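Local coordinates for competence damage-inducible protein A (Klebsiella pneumoniae subsp. pneumoniae MGH 78578, PDB 5V01), which is of unknown function but belongs to the CinA family, some of whose members deamidate nicotinamide mononucleotide, at residues 87-92 with 128-133; 6-11 with 158-163; 74-79 with 93-98. All coordinates share one frame; numbering follows the deposited sequence. Where two conformers were deposited one is given.

In the fold
The fold is an alpha/beta sandwich around a mixed sheet in which strand 128-135 lies between 107-113 and 138-145. Contacts 1 and 3, with centres 11 Å apart, share helix 89-103 on one side of the sheet: contact 1 sets its first turn on strand 128-135, and contact 3 joins its next turns to the link between helices 67-74 and 78-84. Along the chain their segments alternate. Contact 2, about 16 Å from contact 1 and 25 Å from contact 3 between centres, closes the N-terminal segment onto helix 150-169, enclosing both other contacts in sequence. F131 and W133 reach the same helix from the opposite side of strand 128-135, so contacts 1 and 2 together span the sheet.

Contact 1 of 3, residues 87-92 with 128-133; sequences VSEACV and TVWFAW
W130 holds its indole up from strand 128-135 like a tray, and the start of helix 89-103 rests on it. CG stands anti to the carbonyl carbon (chi1 -84°), and one ring face receives the S88-E89 peptide: E89 N lies over the centre of the indole, 3.5 Å above its plane, with S88 C nearer the rim. The next bump is E89 CB, which makes a CH-pi contact 3.8 Å from the centroid of the W130 six-membered ring, 18° off the normal. V87 meets the indole at its edge instead, V87 CG1 lying in the ring plane 4.0 Å from W130 CD1. One helical turn on, V92 pushes its two methyls down beside the base of the indole. V92 CG1 fits against the strand 3.6 Å from W130 O, while V92 CG2 packs 3.9 Å from A132 CB. That alanine methyl, A132 CB, rises in turn against the helix, 3.5 Å from V92 O. S88, whose CB leads away from the strand, N-caps the helix, S88 OG accepting from C91 N at 3.1 Å and also bonding to S85 O. E89 OE2 is bonded to T141 of strand 138-145. No hydrogen bond crosses between the two segments, which implies that this helix-on-sheet seat depends on shape, with apolar and aromatic surfaces meeting while the polar side-chain ends find partners beside it.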
ATOM      1  N   VAL A  87      -9.842  -8.933  12.530  1.00 15.71           N
ATOM      2  CA  VAL A  87     -10.516  -9.676  11.458  1.00 16.64           C
ATOM      3  C   VAL A  87     -11.966  -9.791  11.865  1.00 15.60           C
ATOM      4  O   VAL A  87     -12.392 -10.751  12.506  1.00 17.56           O
ATOM      5  CB  VAL A  87      -9.837 -11.027  11.187  1.00 16.61           C
ATOM      6  CG1 VAL A  87     -10.583 -11.810  10.108  1.00 17.87           C
ATOM      7  CG2 VAL A  87      -8.401 -10.814  10.755  1.00 16.53           C
ATOM      8  N   SER A  88     -12.707  -8.754  11.515  1.00 14.79           N
ATOM      9  CA  SER A  88     -14.091  -8.609  11.940  1.00 16.03           C
ATOM     10  C   SER A  88     -14.790  -7.564  11.102  1.00 16.30           C
ATOM     11  O   SER A  88     -14.168  -6.665  10.506  1.00 16.84           O
ATOM     12  CB  SER A  88     -14.164  -8.201  13.421  1.00 17.31           C
ATOM     13  OG  SER A  88     -13.649  -6.879  13.630  1.00 17.74           O
ATOM     14  N   GLU A  89     -16.105  -7.689  11.055  1.00 16.45           N
ATOM     15  CA  GLU A  89     -16.948  -6.660  10.470  1.00 16.30           C
ATOM     16  C   GLU A  89     -16.693  -5.274  11.082  1.00 17.45           C
ATOM     17  O   GLU A  89     -16.539  -4.295  10.364  1.00 16.81           O
ATOM     18  CB  GLU A  89     -18.422  -7.033  10.625  1.00 18.08           C
ATOM     19  CG  GLU A  89     -19.336  -6.084   9.881  1.00 21.43           C
ATOM     20  CD  GLU A  89     -20.800  -6.452   9.941  1.00 24.83           C
ATOM     21  OE1 GLU A  89     -21.272  -6.835  11.013  1.00 32.88           O
ATOM     22  OE2 GLU A  89     -21.479  -6.304   8.918  1.00 30.88           O
ATOM     23  N   ALA A  90     -16.658  -5.186  12.415  1.00 16.25           N
ATOM     24  CA  ALA A  90     -16.506  -3.895  13.068  1.00 16.12           C
ATOM     25  C   ALA A  90     -15.184  -3.222  12.718  1.00 15.69           C
ATOM     26  O   ALA A  90     -15.131  -2.018  12.482  1.00 16.98           O
ATOM     27  CB  ALA A  90     -16.640  -4.040  14.573  1.00 17.37           C
ATOM     28  N   CYS A  91     -14.123  -4.014  12.641  1.00 14.34           N
ATOM     29  CA  CYS A  91     -12.824  -3.447  12.288  1.00 15.01           C
ATOM     30  C   CYS A  91     -12.800  -2.930  10.860  1.00 13.79           C
ATOM     31  O   CYS A  91     -12.356  -1.805  10.633  1.00 14.24           O
ATOM     32  CB  CYS A  91     -11.720  -4.448  12.469  1.00 16.08           C
ATOM     33  SG  CYS A  91     -10.092  -3.736  12.075  1.00 17.30           S
ATOM     34  N   VAL A  92     -13.273  -3.721   9.896  1.00 13.81           N
ATOM     35  CA  VAL A  92     -13.241  -3.234   8.510  1.00 13.72           C
ATOM     36  C   VAL A  92     -14.147  -2.011   8.329  1.00 13.56           C
ATOM     37  O   VAL A  92     -13.836  -1.112   7.555  1.00 13.83           O
ATOM     38  CB  VAL A  92     -13.487  -4.318   7.414  1.00 14.15           C
ATOM     39  CG1 VAL A  92     -12.311  -5.275   7.336  1.00 16.58           C
ATOM     40  CG2 VAL A  92     -14.828  -5.027   7.552  1.00 14.86           C
ATOM     41  N   THR A 128      -9.943 -16.725   6.057  1.00 20.98           N
ATOM     42  CA  THR A 128     -11.071 -15.856   6.350  1.00 19.96           C
ATOM     43  C   THR A 128     -10.687 -14.397   6.144  1.00 18.02           C
ATOM     44  O   THR A 128      -9.726 -13.923   6.736  1.00 18.21           O
ATOM     45  CB  THR A 128     -11.542 -16.008   7.793  1.00 21.15           C
ATOM     46  OG1 THR A 128     -11.832 -17.388   8.080  1.00 24.35           O
ATOM     47  CG2 THR A 128     -12.789 -15.148   8.047  1.00 23.40           C
ATOM     48  N   VAL A 129     -11.457 -13.693   5.317  1.00 17.12           N
ATOM     49  CA  VAL A 129     -11.171 -12.298   4.984  1.00 14.43           C
ATOM     50  C   VAL A 129     -12.463 -11.486   5.035  1.00 14.43           C
ATOM     51  O   VAL A 129     -13.473 -11.894   4.433  1.00 16.18           O
ATOM     52  CB  VAL A 129     -10.519 -12.150   3.593  1.00 15.46           C
ATOM     53  CG1 VAL A 129     -10.165 -10.684   3.332  1.00 14.61           C
ATOM     54  CG2 VAL A 129      -9.291 -13.041   3.448  1.00 17.57           C
ATOM     55  N   TRP A 130     -12.435 -10.380   5.776  1.00 13.74           N
ATOM     56  CA  TRP A 130     -13.503  -9.399   5.815  1.00 13.57           C
ATOM     57  C   TRP A 130     -13.229  -8.228   4.873  1.00 12.66           C
ATOM     58  O   TRP A 130     -12.089  -7.755   4.766  1.00 12.78           O
ATOM     59  CB  TRP A 130     -13.730  -8.869   7.238  1.00 14.05           C
ATOM     60  CG  TRP A 130     -14.615  -9.727   8.097  1.00 15.19           C
ATOM     61  CD1 TRP A 130     -14.222 -10.655   9.029  1.00 16.21           C
ATOM     62  CD2 TRP A 130     -16.040  -9.714   8.115  1.00 16.52           C
ATOM     63  NE1 TRP A 130     -15.319 -11.233   9.612  1.00 17.98           N
ATOM     64  CE2 TRP A 130     -16.452 -10.669   9.083  1.00 16.89           C
ATOM     65  CE3 TRP A 130     -17.011  -8.984   7.426  1.00 16.79           C
ATOM     66  CZ2 TRP A 130     -17.803 -10.915   9.368  1.00 18.94           C
ATOM     67  CZ3 TRP A 130     -18.354  -9.246   7.702  1.00 17.59           C
ATOM     68  CH2 TRP A 130     -18.732 -10.192   8.671  1.00 18.06           C
ATOM     69  N   PHE A 131     -14.288  -7.771   4.225  1.00 12.60           N
ATOM     70  CA  PHE A 131     -14.271  -6.672   3.291  1.00 12.46           C
ATOM     71  C   PHE A 131     -15.275  -5.631   3.711  1.00 11.83           C
ATOM     72  O   PHE A 131     -16.379  -6.010   4.169  1.00 13.17           O
ATOM     73  CB  PHE A 131     -14.691  -7.166   1.892  1.00 12.29           C
ATOM     74  CG  PHE A 131     -13.754  -8.185   1.300  1.00 12.63           C
ATOM     75  CD1 PHE A 131     -13.863  -9.514   1.637  1.00 13.25           C
ATOM     76  CD2 PHE A 131     -12.735  -7.791   0.422  1.00 12.70           C
ATOM     77  CE1 PHE A 131     -12.988 -10.448   1.124  1.00 13.79           C
ATOM     78  CE2 PHE A 131     -11.859  -8.724  -0.098  1.00 12.50           C
ATOM     79  CZ  PHE A 131     -11.985 -10.055   0.232  1.00 13.84           C
ATOM     80  N   ALA A 132     -14.949  -4.360   3.503  1.00 11.26           N
ATOM     81  CA  ALA A 132     -15.901  -3.251   3.584  1.00 12.68           C
ATOM     82  C   ALA A 132     -15.780  -2.374   2.353  1.00 12.15           C
ATOM     83  O   ALA A 132     -14.649  -2.060   1.939  1.00 12.51           O
ATOM     84  CB  ALA A 132     -15.658  -2.417   4.821  1.00 14.40           C
ATOM     85  N   TRP A 133     -16.912  -1.996   1.765  1.00 12.82           N
ATOM     86  CA  TRP A 133     -16.962  -1.023   0.686  1.00 12.92           C
ATOM     87  C   TRP A 133     -17.834   0.105   1.217  1.00 13.35           C
ATOM     88  O   TRP A 133     -19.013  -0.119   1.552  1.00 15.56           O
ATOM     89  CB  TRP A 133     -17.549  -1.610  -0.608  1.00 13.78           C
ATOM     90  CG  TRP A 133     -16.859  -2.797  -1.136  1.00 12.79           C
ATOM     91  CD1 TRP A 133     -15.956  -2.830  -2.198  1.00 12.29           C
ATOM     92  CD2 TRP A 133     -17.036  -4.154  -0.731  1.00 13.51           C
ATOM     93  NE1 TRP A 133     -15.567  -4.113  -2.433  1.00 13.44           N
ATOM     94  CE2 TRP A 133     -16.198  -4.948  -1.551  1.00 12.68           C
ATOM     95  CE3 TRP A 133     -17.850  -4.796   0.218  1.00 13.55           C
ATOM     96  CZ2 TRP A 133     -16.131  -6.339  -1.430  1.00 12.90           C
ATOM     97  CZ3 TRP A 133     -17.776  -6.168   0.330  1.00 14.45           C
ATOM     98  CH2 TRP A 133     -16.941  -6.927  -0.490  1.00 14.18           C
TER

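Contact 2 of 3, residues 6-11 with 158-163; sequences DEIDSD and VRYALA
I8 and D9 lay the apolar part of the N-terminal segment, which precedes helix 15-29, against helix 150-169. The gamma methyl of I8, anti to the backbone N, settles between two helix side chains: I8 CG2 is 3.7 Å from Y160 CE1 and 3.7 Å from A163 CB. D9 adds its CB, 3.7 Å from Y160 CD1. Y160 also stacks edge-to-face with F131 of the sheet, so its ring lies between the N-terminal segment and strand 128-135.

Charge is concentrated on R159, deposited in two conformers, of which one is described; it also touches T15 and L18 of helix 15-29. Its chain bends at chi3 (52°), which turns NE out of line with the chain. One hydrogen bond carries the salt bridge to D11: R159 NH2 donates to D11 OD1 at 2.7 Å with an N-H...O angle of 143°. The oxygen is met on its anti side and tilted out of the guanidinium plane, and carboxylate and guanidinium stand 61° apart. S10 O sits over one guanidinium face, 3.1 Å from R159 NE, where the angle is too poor for a hydrogen bond. D9 OD1 lies near the guanidinium plane but beyond salt-bridge range.

Water completes the polar side. Water 1, in the guanidinium plane, accepts from R159 NE at 3.2 Å and from S10 N. Water 2 donates to D9 OD1 at 2.7 Å, with a weak bond from R159 NH2, and water 3 accepts from R159 NH1. The nearby acidic groups should stabilise the arginine's charge; one direct salt bridge and bridging waters join it to the N-terminal segment, while I8 and D9 CB supply the apolar part.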
ATOM      1  N   ASP A   6     -20.054 -17.034  -7.979  1.00 73.73           N
ATOM      2  CA  ASP A   6     -18.972 -17.368  -8.970  1.00 67.48           C
ATOM      3  C   ASP A   6     -18.879 -16.458 -10.217  1.00 54.94           C
ATOM      4  O   ASP A   6     -18.188 -16.810 -11.178  1.00 46.47           O
ATOM      5  CB  ASP A   6     -19.070 -18.851  -9.381  1.00 72.95           C
ATOM      6  CG  ASP A   6     -18.351 -19.772  -8.411  1.00 77.77           C
ATOM      7  OD1 ASP A   6     -18.480 -19.566  -7.185  1.00 81.63           O
ATOM      8  OD2 ASP A   6     -17.654 -20.700  -8.874  1.00 83.03           O
ATOM      9  N   GLU A   7     -19.568 -15.315 -10.216  1.00 41.95           N
ATOM     10  CA  GLU A   7     -19.215 -14.199 -11.110  1.00 34.88           C
ATOM     11  C   GLU A   7     -18.190 -13.298 -10.431  1.00 31.09           C
ATOM     12  O   GLU A   7     -17.252 -12.818 -11.079  1.00 39.70           O
ATOM     13  CB  GLU A   7     -20.438 -13.340 -11.484  1.00 36.67           C
ATOM     14  CG  GLU A   7     -21.373 -13.952 -12.511  1.00 31.51           C
ATOM     15  CD  GLU A   7     -20.686 -14.258 -13.831  1.00 28.61           C
ATOM     16  OE1 GLU A   7     -20.595 -15.452 -14.179  1.00 32.76           O
ATOM     17  OE2 GLU A   7     -20.244 -13.303 -14.514  1.00 30.36           O
ATOM     18  N   ILE A   8     -18.365 -13.071  -9.132  1.00 26.97           N
ATOM     19  CA  ILE A   8     -17.577 -12.069  -8.398  1.00 26.29           C
ATOM     20  C   ILE A   8     -16.350 -12.719  -7.754  1.00 23.20           C
ATOM     21  O   ILE A   8     -15.278 -12.144  -7.784  1.00 26.87           O
ATOM     22  CB  ILE A   8     -18.441 -11.331  -7.343  1.00 27.65           C
ATOM     23  CG1 ILE A   8     -19.768 -10.841  -7.968  1.00 32.18           C
ATOM     24  CG2 ILE A   8     -17.679 -10.154  -6.719  1.00 30.40           C
ATOM     25  CD1 ILE A   8     -19.635  -9.804  -9.078  1.00 34.04           C
ATOM     26  N   ASP A   9     -16.505 -13.924  -7.195  1.00 24.57           N
ATOM     27  CA  ASP A   9     -15.373 -14.707  -6.647  1.00 24.88           C
ATOM     28  C   ASP A   9     -15.041 -15.837  -7.609  1.00 28.14           C
ATOM     29  O   ASP A   9     -15.543 -16.956  -7.469  1.00 29.08           O
ATOM     30  CB  ASP A   9     -15.707 -15.300  -5.273  1.00 26.74           C
ATOM     31  CG  ASP A   9     -14.530 -16.080  -4.666  1.00 31.57           C
ATOM     32  OD1 ASP A   9     -13.357 -15.737  -4.952  1.00 32.81           O
ATOM     33  OD2 ASP A   9     -14.777 -17.051  -3.912  1.00 34.12           O
ATOM     34  N   SER A  10     -14.192 -15.528  -8.588  1.00 26.93           N
ATOM     35  CA  SER A  10     -13.954 -16.430  -9.708  1.00 26.65           C
ATOM     36  C   SER A  10     -12.554 -16.280 -10.230  1.00 24.09           C
ATOM     37  O   SER A  10     -12.121 -15.167 -10.512  1.00 24.79           O
ATOM     38  CB  SER A  10     -14.919 -16.109 -10.844  1.00 28.50           C
ATOM     39  OG  SER A  10     -14.738 -17.003 -11.934  1.00 30.25           O
ATOM     40  N   ASP A  11     -11.875 -17.409 -10.416  1.00 29.35           N
ATOM     41  CA  ASP A  11     -10.567 -17.444 -11.071  1.00 32.91           C
ATOM     42  C   ASP A  11     -10.648 -17.075 -12.558  1.00 26.53           C
ATOM     43  O   ASP A  11      -9.620 -16.837 -13.185  1.00 29.61           O
ATOM     44  CB  ASP A  11      -9.908 -18.824 -10.893  1.00 43.31           C
ATOM     45  CG  ASP A  11      -9.545 -19.131  -9.431  1.00 56.05           C
ATOM     46  OD1 ASP A  11      -9.822 -18.307  -8.531  1.00 59.42           O
ATOM     47  OD2 ASP A  11      -8.979 -20.214  -9.176  1.00 71.94           O
ATOM     48  N   VAL A 158      -7.738  -9.673  -3.261  1.00 11.80           N
ATOM     49  CA  VAL A 158      -7.612  -8.474  -4.080  1.00 11.86           C
ATOM     50  C   VAL A 158      -8.592  -8.525  -5.271  1.00 11.88           C
ATOM     51  O   VAL A 158      -9.304  -7.552  -5.540  1.00 11.64           O
ATOM     52  CB  VAL A 158      -6.156  -8.308  -4.598  1.00 11.75           C
ATOM     53  CG1 VAL A 158      -6.081  -7.235  -5.686  1.00 13.33           C
ATOM     54  CG2 VAL A 158      -5.219  -7.966  -3.423  1.00 12.51           C
ATOM     55  N   ARG A 159      -8.632  -9.660  -5.965  0.50 11.97           N
ATOM     56  CA  ARG A 159      -9.528  -9.826  -7.109  0.50 12.95           C
ATOM     57  C   ARG A 159     -10.996  -9.673  -6.671  0.50 13.34           C
ATOM     58  O   ARG A 159     -11.789  -9.004  -7.339  0.50 14.25           O
ATOM     59  CB  ARG A 159      -9.290 -11.187  -7.762  0.50 15.11           C
ATOM     60  CG  ARG A 159      -9.515 -11.267  -9.261  0.50 18.09           C
ATOM     61  CD  ARG A 159      -9.165 -12.673  -9.723  0.50 21.41           C
ATOM     62  NE  ARG A 159      -9.873 -13.667  -8.917  0.50 23.60           N
ATOM     63  CZ  ARG A 159      -9.469 -14.914  -8.710  0.50 25.05           C
ATOM     64  NH1 ARG A 159      -8.348 -15.360  -9.263  0.50 28.68           N
ATOM     65  NH2 ARG A 159     -10.199 -15.723  -7.953  0.50 25.01           N
ATOM     66  N   TYR A 160     -11.348 -10.268  -5.534  1.00 12.33           N
ATOM     67  CA  TYR A 160     -12.730 -10.187  -5.038  1.00 13.51           C
ATOM     68  C   TYR A 160     -13.097  -8.745  -4.708  1.00 12.48           C
ATOM     69  O   TYR A 160     -14.183  -8.279  -5.032  1.00 14.39           O
ATOM     70  CB  TYR A 160     -12.909 -11.078  -3.805  1.00 14.01           C
ATOM     71  CG  TYR A 160     -14.331 -11.114  -3.326  1.00 14.23           C
ATOM     72  CD1 TYR A 160     -15.256 -11.890  -3.989  1.00 19.68           C
ATOM     73  CD2 TYR A 160     -14.772 -10.324  -2.269  1.00 15.59           C
ATOM     74  CE1 TYR A 160     -16.571 -11.917  -3.603  1.00 23.70           C
ATOM     75  CE2 TYR A 160     -16.094 -10.353  -1.886  1.00 18.59           C
ATOM     76  CZ  TYR A 160     -16.986 -11.144  -2.567  1.00 21.35           C
ATOM     77  OH  TYR A 160     -18.309 -11.197  -2.215  1.00 25.64           O
ATOM     78  N   ALA A 161     -12.197  -8.047  -4.023  1.00 11.79           N
ATOM     79  CA  ALA A 161     -12.461  -6.655  -3.674  1.00 11.67           C
ATOM     80  C   ALA A 161     -12.783  -5.817  -4.903  1.00 11.54           C
ATOM     81  O   ALA A 161     -13.702  -4.995  -4.893  1.00 11.75           O
ATOM     82  CB  ALA A 161     -11.298  -6.045  -2.917  1.00 11.65           C
ATOM     83  N   LEU A 162     -12.000  -6.042  -5.963  1.00 11.70           N
ATOM     84  CA  LEU A 162     -12.158  -5.296  -7.196  1.00 12.22           C
ATOM     85  C   LEU A 162     -13.406  -5.720  -7.980  1.00 11.50           C
ATOM     86  O   LEU A 162     -14.081  -4.871  -8.556  1.00 13.27           O
ATOM     87  CB  LEU A 162     -10.913  -5.422  -8.076  1.00 12.91           C
ATOM     88  CG  LEU A 162      -9.655  -4.745  -7.517  1.00 12.94           C
ATOM     89  CD1 LEU A 162      -8.412  -5.280  -8.239  1.00 13.82           C
ATOM     90  CD2 LEU A 162      -9.747  -3.230  -7.616  1.00 14.44           C
ATOM     91  N   ALA A 163     -13.654  -7.029  -8.060  1.00 12.18           N
ATOM     92  CA  ALA A 163     -14.823  -7.533  -8.793  1.00 12.21           C
ATOM     93  C   ALA A 163     -16.098  -7.024  -8.126  1.00 12.47           C
ATOM     94  O   ALA A 163     -17.036  -6.584  -8.805  1.00 13.96           O
ATOM     95  CB  ALA A 163     -14.809  -9.043  -8.859  1.00 13.82           C
TER
HETATM   96  O   HOH W   1     -12.860 -12.621  -8.199  1.00 22.55           O
HETATM   97  O   HOH W   2     -11.561 -13.918  -5.904  1.00 19.44           O
HETATM   98  O   HOH W   3      -7.033 -14.786 -12.229  1.00 37.58           O

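Contact 3 of 3, residues 74-79 with 93-98; sequences LQVRAE and QEMSSG
E94 reaches from helix 89-103 across to the turn before helix 78-84, and its carboxylate ends at R77. The side chain starts with E94 CB, 4.1 Å from V76 CG2. CG leaves anti to the carbonyl carbon (chi1 -69°), and the chain then runs extended to CD, which faces the backbone of R77. There E94 OE1 takes a nearly straight hydrogen bond from R77 N, 2.9 Å long with an N-H...O angle of 171°, the N-H arriving almost in line with the C-O bond. The same oxygen, E94 OE1, lies 3.5 Å from V76 CG1. E94 OE2 continues past the aliphatic part of R77, 3.8 Å from R77 CD, and is bonded to T80 OG1 in the first turn of helix 78-84. The R77 guanidinium is near enough for a charge attraction to OE2 but forms no salt bridge.

Thus one carboxylate holds both the N-cap residue of helix 78-84 and a residue inside it, tying that helix to 89-103 on one face of the alpha/beta sandwich.

Beneath the glutamate the contact turns apolar. M95 CG packs 3.9 Å from V76 CG2 and 4.0 Å from L74 CD1, with T64 of strand 58-64 and A110 of strand 107-113 also touching the methionine. At the end of helix 67-74 the backbones themselves meet: G98, having no side chain, puts CA 3.6 Å from L74 O in a CA-H...O contact, the angle at the hydrogen being 146°. Water 4 lies beside this approach, 2.7 Å from L74 O and close to E94 O as well.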
ATOM      1  N   LEU A  74      -5.548   4.895  11.343  1.00 12.55           N
ATOM      2  CA  LEU A  74      -6.966   4.904  10.949  1.00 12.42           C
ATOM      3  C   LEU A  74      -7.962   5.185  12.064  1.00 12.74           C
ATOM      4  O   LEU A  74      -9.170   5.206  11.802  1.00 15.49           O
ATOM      5  CB  LEU A  74      -7.314   3.589  10.251  1.00 12.29           C
ATOM      6  CG  LEU A  74      -6.531   3.314   8.961  1.00 13.09           C
ATOM      7  CD1 LEU A  74      -6.833   1.901   8.507  1.00 14.43           C
ATOM      8  CD2 LEU A  74      -6.857   4.351   7.901  1.00 15.05           C
ATOM      9  N   GLN A  75      -7.469   5.427  13.277  1.00 13.78           N
ATOM     10  CA  GLN A  75      -8.299   5.728  14.460  1.00 13.62           C
ATOM     11  C   GLN A  75      -9.288   4.608  14.751  1.00 13.94           C
ATOM     12  O   GLN A  75     -10.345   4.832  15.332  1.00 16.12           O
ATOM     13  CB  GLN A  75      -9.008   7.078  14.355  1.00 16.63           C
ATOM     14  CG  GLN A  75      -8.078   8.264  14.235  1.00 18.46           C
ATOM     15  CD  GLN A  75      -7.553   8.446  12.840  1.00 20.14           C
ATOM     16  OE1 GLN A  75      -8.309   8.377  11.867  1.00 23.04           O
ATOM     17  NE2 GLN A  75      -6.243   8.655  12.723  1.00 23.14           N
ATOM     18  N   VAL A  76      -8.921   3.369  14.432  1.00 13.67           N
ATOM     19  CA  VAL A  76      -9.745   2.224  14.848  1.00 14.29           C
ATOM     20  C   VAL A  76      -9.712   2.230  16.375  1.00 14.77           C
ATOM     21  O   VAL A  76      -8.668   2.412  16.984  1.00 16.18           O
ATOM     22  CB  VAL A  76      -9.227   0.900  14.241  1.00 13.77           C
ATOM     23  CG1 VAL A  76      -9.995  -0.289  14.798  1.00 14.99           C
ATOM     24  CG2 VAL A  76      -9.330   0.926  12.711  1.00 13.93           C
ATOM     25  N   ARG A  77     -10.876   2.030  16.982  1.00 14.47           N
ATOM     26  CA  ARG A  77     -10.991   2.057  18.448  1.00 15.20           C
ATOM     27  C   ARG A  77     -10.314   0.861  19.082  1.00 13.57           C
ATOM     28  O   ARG A  77     -10.510  -0.275  18.654  1.00 15.25           O
ATOM     29  CB  ARG A  77     -12.443   2.031  18.882  1.00 16.20           C
ATOM     30  CG  ARG A  77     -13.233   3.224  18.450  1.00 16.66           C
ATOM     31  CD  ARG A  77     -14.656   3.005  18.936  1.00 17.59           C
ATOM     32  NE  ARG A  77     -15.499   4.146  18.634  1.00 19.27           N
ATOM     33  CZ  ARG A  77     -16.817   4.184  18.839  1.00 18.31           C
ATOM     34  NH1 ARG A  77     -17.439   3.135  19.350  1.00 20.55           N
ATOM     35  NH2 ARG A  77     -17.492   5.279  18.545  1.00 19.99           N
ATOM     36  N   ALA A  78      -9.598   1.092  20.180  1.00 15.44           N
ATOM     37  CA  ALA A  78      -8.966  -0.008  20.916  1.00 17.50           C
ATOM     38  C   ALA A  78     -10.020  -1.038  21.361  1.00 17.14           C
ATOM     39  O   ALA A  78      -9.797  -2.247  21.293  1.00 18.11           O
ATOM     40  CB  ALA A  78      -8.196   0.521  22.121  1.00 18.63           C
ATOM     41  N   GLU A  79     -11.152  -0.513  21.828  0.50 17.53           N
ATOM     42  CA  GLU A  79     -12.273  -1.311  22.273  0.50 20.32           C
ATOM     43  C   GLU A  79     -12.803  -2.250  21.183  0.50 18.33           C
ATOM     44  O   GLU A  79     -13.135  -3.404  21.446  0.50 20.39           O
ATOM     45  CB  GLU A  79     -13.358  -0.348  22.764  0.50 22.85           C
ATOM     46  CG  GLU A  79     -12.905   0.510  23.944  0.50 26.70           C
ATOM     47  CD  GLU A  79     -11.806   1.546  23.651  0.50 26.30           C
ATOM     48  OE1 GLU A  79     -11.764   2.185  22.534  0.50 12.99           O
ATOM     49  OE2 GLU A  79     -10.985   1.726  24.608  0.50 22.72           O
ATOM     50  N   GLN A  93     -15.279  -1.962   9.056  1.00 13.74           N
ATOM     51  CA  GLN A  93     -16.095  -0.732   9.038  1.00 15.59           C
ATOM     52  C   GLN A  93     -15.270   0.473   9.484  1.00 13.33           C
ATOM     53  O   GLN A  93     -15.241   1.500   8.804  1.00 14.88           O
ATOM     54  CB  GLN A  93     -17.333  -0.858   9.925  1.00 16.71           C
ATOM     55  CG  GLN A  93     -18.383  -1.773   9.364  1.00 19.49           C
ATOM     56  CD  GLN A  93     -19.468  -2.131  10.350  1.00 23.72           C
ATOM     57  OE1 GLN A  93     -19.245  -2.179  11.563  1.00 28.23           O
ATOM     58  NE2 GLN A  93     -20.650  -2.393   9.832  1.00 26.75           N
ATOM     59  N   GLU A  94     -14.599   0.347  10.628  1.00 13.87           N
ATOM     60  CA  GLU A  94     -13.834   1.472  11.152  1.00 13.72           C
ATOM     61  C   GLU A  94     -12.617   1.807  10.283  1.00 14.06           C
ATOM     62  O   GLU A  94     -12.281   2.983  10.107  1.00 14.22           O
ATOM     63  CB  GLU A  94     -13.434   1.234  12.607  1.00 14.56           C
ATOM     64  CG  GLU A  94     -14.635   1.261  13.553  1.00 16.57           C
ATOM     65  CD  GLU A  94     -14.261   1.114  15.006  1.00 18.20           C
ATOM     66  OE1 GLU A  94     -13.097   1.280  15.336  1.00 24.37           O
ATOM     67  OE2 GLU A  94     -15.139   0.856  15.852  1.00 20.30           O
ATOM     68  N   MET A  95     -11.967   0.778   9.731  1.00 12.54           N
ATOM     69  CA  MET A  95     -10.849   1.021   8.788  1.00 11.78           C
ATOM     70  C   MET A  95     -11.333   1.828   7.586  1.00 12.42           C
ATOM     71  O   MET A  95     -10.675   2.789   7.168  1.00 12.70           O
ATOM     72  CB  MET A  95     -10.249  -0.296   8.291  1.00 12.14           C
ATOM     73  CG  MET A  95      -9.418  -1.032   9.295  1.00 12.22           C
ATOM     74  SD  MET A  95      -8.851  -2.646   8.742  1.00 13.17           S
ATOM     75  CE  MET A  95      -7.665  -2.195   7.493  1.00 13.32           C
ATOM     76  N   SER A  96     -12.491   1.435   7.030  1.00 12.75           N
ATOM     77  CA  SER A  96     -13.011   2.090   5.834  1.00 13.71           C
ATOM     78  C   SER A  96     -13.361   3.546   6.134  1.00 12.92           C
ATOM     79  O   SER A  96     -13.082   4.426   5.343  1.00 13.96           O
ATOM     80  CB  SER A  96     -14.198   1.325   5.235  1.00 13.67           C
ATOM     81  OG  SER A  96     -15.400   1.498   5.966  1.00 16.11           O
ATOM     82  N   SER A  97     -13.968   3.789   7.304  1.00 13.77           N
ATOM     83  CA  SER A  97     -14.288   5.159   7.685  1.00 15.65           C
ATOM     84  C   SER A  97     -13.030   6.009   7.886  1.00 13.84           C
ATOM     85  O   SER A  97     -12.993   7.182   7.459  1.00 15.43           O
ATOM     86  CB  SER A  97     -15.130   5.179   8.966  1.00 17.63           C
ATOM     87  OG  SER A  97     -16.354   4.537   8.760  1.00 22.16           O
ATOM     88  N   GLY A  98     -12.022   5.427   8.529  1.00 14.47           N
ATOM     89  CA  GLY A  98     -10.801   6.156   8.781  1.00 14.65           C
ATOM     90  C   GLY A  98     -10.084   6.549   7.508  1.00 13.57           C
ATOM     91  O   GLY A  98      -9.631   7.687   7.374  1.00 14.76           O
TER
HETATM   92  O   HOH W   4     -11.854   4.830  12.187  1.00 17.42           O
HETATM   93  O   HOH W   5     -13.237   4.427  14.512  1.00 22.87           O